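Local coordinates for protein Crov588 (Cafeteriavirus, PDB 6NYR) that is of unknown function but folds as a circular leucine-rich repeat protein built from tandem FNIP repeats, at residues L99-Q110 and L121-Q132. Residues are numbered along the deposited sequence; the frame is centred on the assembly and turned at random.
Sequences LLKLKLGDVFNQ and LTHLTFGEEFNQ
L100 O accepts three hydrogens from the next coil: T122 N at 2.7 Å, on a carbonyl lone pair, H123 N in the same carbonyl plane, and T122 OG1 from above it. From there the parallel strands 101-103 and 123-125, their axes 4.7 Å apart and 1° from parallel, are laced by L102 N to H123 O, T125 N to L102 O and L104 N to T125 O. On one face, K101 runs extended over the imidazole of H123, its CE 3.6 Å from the ring centroid and 10° off the normal, a CH-pi contact; H123 ND1 donates to T122 OG1, which lies close to the ring plane. The other face is apolar, with L102 CD2 against L124 CD1.

Past the strands, side-chain oxygens join the backbone carbonyls as acceptors. D106 OD1 is met from opposite faces of the carboxylate by E128 N (2.8 Å) and K103 NZ (3.0 Å), the latter a salt bridge; K103 NZ also donates to L104 O and Y81 O. D106 O receives E129 N. N109 OD1 likewise takes N131 N (3.0 Å) and Q132 NE2 (3.1 Å) from opposite faces. N131 OD1 repeats this pairing with N153 N and Q154 NE2, an asparagine ladder between successive coils. The chemistry thus implies coil-to-coil stacking in which backbone N-H groups meet carbonyls along the strands and D106 and N109 oxygens beyond them, side-chain donors supplementing, with the D106 charge probably balanced by K103.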
loop_
_atom_site.group_PDB
_atom_site.type_symbol
_atom_site.label_atom_id
_atom_site.label_comp_id
_atom_site.label_asym_id
_atom_site.label_seq_id
_atom_site.Cartn_x
_atom_site.Cartn_y
_atom_site.Cartn_z
ATOM N N LEU A 99 24.619 -0.289 -24.623
ATOM C CA LEU A 99 23.787 -0.918 -23.607
ATOM C C LEU A 99 24.512 -0.977 -22.271
ATOM O O LEU A 99 25.673 -1.391 -22.193
ATOM C CB LEU A 99 23.374 -2.321 -24.039
ATOM C CG LEU A 99 22.078 -2.806 -23.383
ATOM C CD1 LEU A 99 20.881 -2.027 -23.934
ATOM C CD2 LEU A 99 21.877 -4.298 -23.569
ATOM N N LEU A 100 23.811 -0.571 -21.214
ATOM C CA LEU A 100 24.326 -0.622 -19.855
ATOM C C LEU A 100 23.603 -1.623 -18.969
ATOM O O LEU A 100 24.222 -2.191 -18.067
ATOM C CB LEU A 100 24.212 0.762 -19.206
ATOM C CG LEU A 100 25.007 1.883 -19.869
ATOM C CD1 LEU A 100 24.611 3.226 -19.290
ATOM C CD2 LEU A 100 26.494 1.638 -19.687
ATOM N N LYS A 101 22.316 -1.856 -19.211
ATOM C CA LYS A 101 21.484 -2.681 -18.347
ATOM C C LYS A 101 20.689 -3.645 -19.210
ATOM O O LYS A 101 20.069 -3.238 -20.198
ATOM C CB LYS A 101 20.559 -1.805 -17.507
ATOM C CG LYS A 101 21.300 -0.745 -16.711
ATOM C CD LYS A 101 20.461 -0.241 -15.553
ATOM C CE LYS A 101 21.210 0.803 -14.745
ATOM N NZ LYS A 101 20.405 1.254 -13.577
ATOM N N LEU A 102 20.712 -4.919 -18.835
ATOM C CA LEU A 102 20.126 -5.958 -19.666
ATOM C C LEU A 102 19.555 -7.062 -18.799
ATOM O O LEU A 102 20.240 -7.572 -17.908
ATOM C CB LEU A 102 21.179 -6.540 -20.616
ATOM C CG LEU A 102 20.852 -7.832 -21.366
ATOM C CD1 LEU A 102 19.757 -7.626 -22.390
ATOM C CD2 LEU A 102 22.130 -8.378 -22.017
ATOM N N LYS A 103 18.305 -7.424 -19.067
ATOM C CA LYS A 103 17.744 -8.684 -18.602
ATOM C C LYS A 103 17.455 -9.552 -19.822
ATOM O O LYS A 103 16.702 -9.145 -20.716
ATOM C CB LYS A 103 16.467 -8.502 -17.784
ATOM C CG LYS A 103 15.922 -9.847 -17.303
ATOM C CD LYS A 103 14.550 -9.737 -16.664
ATOM C CE LYS A 103 13.959 -11.122 -16.403
ATOM N NZ LYS A 103 13.753 -11.908 -17.658
ATOM N N LEU A 104 18.058 -10.735 -19.860
ATOM C CA LEU A 104 17.841 -11.672 -20.948
ATOM C C LEU A 104 16.454 -12.303 -20.854
ATOM O O LEU A 104 15.840 -12.369 -19.785
ATOM C CB LEU A 104 18.904 -12.767 -20.916
ATOM C CG LEU A 104 20.343 -12.289 -21.092
ATOM C CD1 LEU A 104 21.330 -13.395 -20.762
ATOM C CD2 LEU A 104 20.550 -11.779 -22.511
ATOM N N GLY A 105 15.953 -12.751 -22.004
ATOM C CA GLY A 105 14.718 -13.510 -22.014
ATOM C C GLY A 105 14.842 -14.797 -21.219
ATOM O O GLY A 105 15.932 -15.342 -21.036
ATOM N N ASP A 106 13.701 -15.288 -20.739
ATOM C CA ASP A 106 13.699 -16.440 -19.849
ATOM C C ASP A 106 13.885 -17.764 -20.575
ATOM O O ASP A 106 14.221 -18.760 -19.927
ATOM C CB ASP A 106 12.395 -16.470 -19.048
ATOM C CG ASP A 106 12.296 -15.325 -18.056
ATOM O OD1 ASP A 106 13.343 -14.901 -17.523
ATOM O OD2 ASP A 106 11.171 -14.842 -17.816
ATOM N N VAL A 107 13.674 -17.807 -21.891
ATOM C CA VAL A 107 13.931 -19.044 -22.616
ATOM C C VAL A 107 15.429 -19.261 -22.827
ATOM O O VAL A 107 15.895 -20.406 -22.838
ATOM C CB VAL A 107 13.201 -19.055 -23.968
ATOM C CG1 VAL A 107 13.549 -20.318 -24.755
ATOM C CG2 VAL A 107 11.698 -18.943 -23.775
ATOM N N PHE A 108 16.195 -18.185 -22.989
ATOM C CA PHE A 108 17.593 -18.312 -23.366
ATOM C C PHE A 108 18.324 -19.261 -22.428
ATOM O O PHE A 108 18.251 -19.130 -21.205
ATOM C CB PHE A 108 18.271 -16.948 -23.348
ATOM C CG PHE A 108 19.709 -16.992 -23.762
ATOM C CD1 PHE A 108 20.049 -17.221 -25.084
ATOM C CD2 PHE A 108 20.721 -16.811 -22.839
ATOM C CE1 PHE A 108 21.366 -17.258 -25.480
ATOM C CE2 PHE A 108 22.044 -16.849 -23.228
ATOM C CZ PHE A 108 22.369 -17.076 -24.551
ATOM N N ASN A 109 19.051 -20.204 -23.014
ATOM C CA ASN A 109 19.760 -21.207 -22.235
ATOM C C ASN A 109 20.871 -21.818 -23.077
ATOM O O ASN A 109 20.911 -23.037 -23.273
ATOM C CB ASN A 109 18.789 -22.281 -21.746
ATOM C CG ASN A 109 19.435 -23.233 -20.770
ATOM O OD1 ASN A 109 20.460 -22.917 -20.169
ATOM N ND2 ASN A 109 18.847 -24.407 -20.614
ATOM N N GLN A 110 21.773 -20.975 -23.573
ATOM C CA GLN A 110 22.931 -21.411 -24.339
ATOM C C GLN A 110 24.182 -20.800 -23.727
ATOM O O GLN A 110 24.142 -19.708 -23.154
ATOM C CB GLN A 110 22.842 -21.007 -25.807
ATOM C CG GLN A 110 21.697 -21.622 -26.570
ATOM C CD GLN A 110 21.485 -20.943 -27.909
ATOM O OE1 GLN A 110 22.361 -20.951 -28.775
ATOM N NE2 GLN A 110 20.318 -20.336 -28.078
ATOM N N LEU A 121 28.510 -3.035 -20.451
ATOM C CA LEU A 121 27.357 -3.348 -19.618
ATOM C C LEU A 121 27.697 -3.261 -18.138
ATOM O O LEU A 121 28.777 -3.668 -17.702
ATOM C CB LEU A 121 26.861 -4.751 -19.955
ATOM C CG LEU A 121 25.424 -5.129 -19.615
ATOM C CD1 LEU A 121 24.475 -4.507 -20.615
ATOM C CD2 LEU A 121 25.291 -6.644 -19.604
ATOM N N THR A 122 26.749 -2.742 -17.361
ATOM C CA THR A 122 26.901 -2.636 -15.918
ATOM C C THR A 122 25.895 -3.468 -15.134
ATOM O O THR A 122 26.184 -3.850 -13.997
ATOM C CB THR A 122 26.761 -1.172 -15.468
ATOM O OG1 THR A 122 25.594 -0.593 -16.068
ATOM C CG2 THR A 122 27.982 -0.362 -15.864
ATOM N N HIS A 123 24.729 -3.757 -15.708
ATOM C CA HIS A 123 23.663 -4.474 -15.022
ATOM C C HIS A 123 23.222 -5.639 -15.888
ATOM O O HIS A 123 22.714 -5.430 -16.995
ATOM C CB HIS A 123 22.479 -3.542 -14.723
ATOM C CG HIS A 123 22.755 -2.535 -13.648
ATOM N ND1 HIS A 123 23.749 -1.585 -13.749
ATOM C CD2 HIS A 123 22.156 -2.324 -12.451
ATOM C CE1 HIS A 123 23.755 -0.837 -12.661
ATOM N NE2 HIS A 123 22.797 -1.264 -11.857
ATOM N N LEU A 124 23.429 -6.857 -15.394
ATOM C CA LEU A 124 23.050 -8.072 -16.103
ATOM C C LEU A 124 22.147 -8.922 -15.223
ATOM O O LEU A 124 22.460 -9.162 -14.053
ATOM C CB LEU A 124 24.283 -8.876 -16.523
ATOM C CG LEU A 124 23.991 -10.231 -17.172
ATOM C CD1 LEU A 124 23.111 -10.058 -18.399
ATOM C CD2 LEU A 124 25.287 -10.949 -17.532
ATOM N N THR A 125 21.029 -9.368 -15.786
ATOM C CA THR A 125 20.107 -10.277 -15.122
ATOM C C THR A 125 19.792 -11.424 -16.070
ATOM O O THR A 125 19.353 -11.192 -17.201
ATOM C CB THR A 125 18.817 -9.559 -14.706
ATOM O OG1 THR A 125 19.123 -8.569 -13.712
ATOM C CG2 THR A 125 17.804 -10.551 -14.148
ATOM N N PHE A 126 20.022 -12.654 -15.613
ATOM C CA PHE A 126 19.754 -13.823 -16.438
ATOM C C PHE A 126 18.284 -14.224 -16.361
ATOM O O PHE A 126 17.596 -13.978 -15.365
ATOM C CB PHE A 126 20.626 -15.008 -16.011
ATOM C CG PHE A 126 22.039 -14.944 -16.524
ATOM C CD1 PHE A 126 22.339 -15.320 -17.824
ATOM C CD2 PHE A 126 23.067 -14.516 -15.703
ATOM C CE1 PHE A 126 23.636 -15.263 -18.296
ATOM C CE2 PHE A 126 24.366 -14.454 -16.169
ATOM C CZ PHE A 126 24.652 -14.828 -17.468
ATOM N N GLY A 127 17.810 -14.851 -17.433
ATOM C CA GLY A 127 16.447 -15.336 -17.488
ATOM C C GLY A 127 16.227 -16.564 -16.627
ATOM O O GLY A 127 17.153 -17.169 -16.086
ATOM N N GLU A 128 14.951 -16.937 -16.510
ATOM C CA GLU A 128 14.569 -18.035 -15.631
ATOM C C GLU A 128 15.327 -19.314 -15.965
ATOM O O GLU A 128 15.873 -19.977 -15.078
ATOM C CB GLU A 128 13.058 -18.273 -15.727
ATOM C CG GLU A 128 12.504 -19.228 -14.677
ATOM C CD GLU A 128 11.018 -19.514 -14.854
ATOM O OE1 GLU A 128 10.222 -18.552 -14.911
ATOM O OE2 GLU A 128 10.651 -20.707 -14.936
ATOM N N GLU A 129 15.375 -19.677 -17.244
ATOM C CA GLU A 129 15.847 -21.000 -17.630
ATOM C C GLU A 129 17.349 -21.077 -17.858
ATOM O O GLU A 129 17.872 -22.188 -18.024
ATOM C CB GLU A 129 15.114 -21.474 -18.892
ATOM C CG GLU A 129 13.601 -21.557 -18.733
ATOM C CD GLU A 129 13.184 -22.515 -17.627
ATOM O OE1 GLU A 129 13.792 -23.605 -17.525
ATOM O OE2 GLU A 129 12.264 -22.174 -16.853
ATOM N N PHE A 130 18.061 -19.952 -17.848
ATOM C CA PHE A 130 19.493 -20.002 -18.097
ATOM C C PHE A 130 20.189 -20.844 -17.037
ATOM O O PHE A 130 20.019 -20.620 -15.834
ATOM C CB PHE A 130 20.096 -18.602 -18.115
ATOM C CG PHE A 130 21.590 -18.599 -18.288
ATOM C CD1 PHE A 130 22.150 -18.656 -19.552
ATOM C CD2 PHE A 130 22.433 -18.550 -17.191
ATOM C CE1 PHE A 130 23.522 -18.657 -19.720
ATOM C CE2 PHE A 130 23.807 -18.552 -17.352
ATOM C CZ PHE A 130 24.353 -18.604 -18.618
ATOM N N ASN A 131 21.002 -21.794 -17.490
ATOM C CA ASN A 131 21.743 -22.672 -16.597
ATOM C C ASN A 131 22.934 -23.255 -17.350
ATOM O O ASN A 131 23.059 -24.478 -17.477
ATOM C CB ASN A 131 20.848 -23.789 -16.064
ATOM C CG ASN A 131 21.542 -24.622 -15.006
ATOM O OD1 ASN A 131 22.523 -24.184 -14.404
ATOM N ND2 ASN A 131 21.055 -25.833 -14.789
ATOM N N GLN A 132 23.796 -22.379 -17.864
ATOM C CA GLN A 132 24.980 -22.767 -18.614
ATOM C C GLN A 132 26.230 -22.232 -17.924
ATOM O O GLN A 132 26.185 -21.247 -17.178
ATOM C CB GLN A 132 24.924 -22.248 -20.057
ATOM C CG GLN A 132 23.768 -22.799 -20.862
ATOM C CD GLN A 132 23.813 -24.309 -20.979
ATOM O OE1 GLN A 132 24.888 -24.904 -21.127
ATOM N NE2 GLN A 132 22.650 -24.941 -20.900
#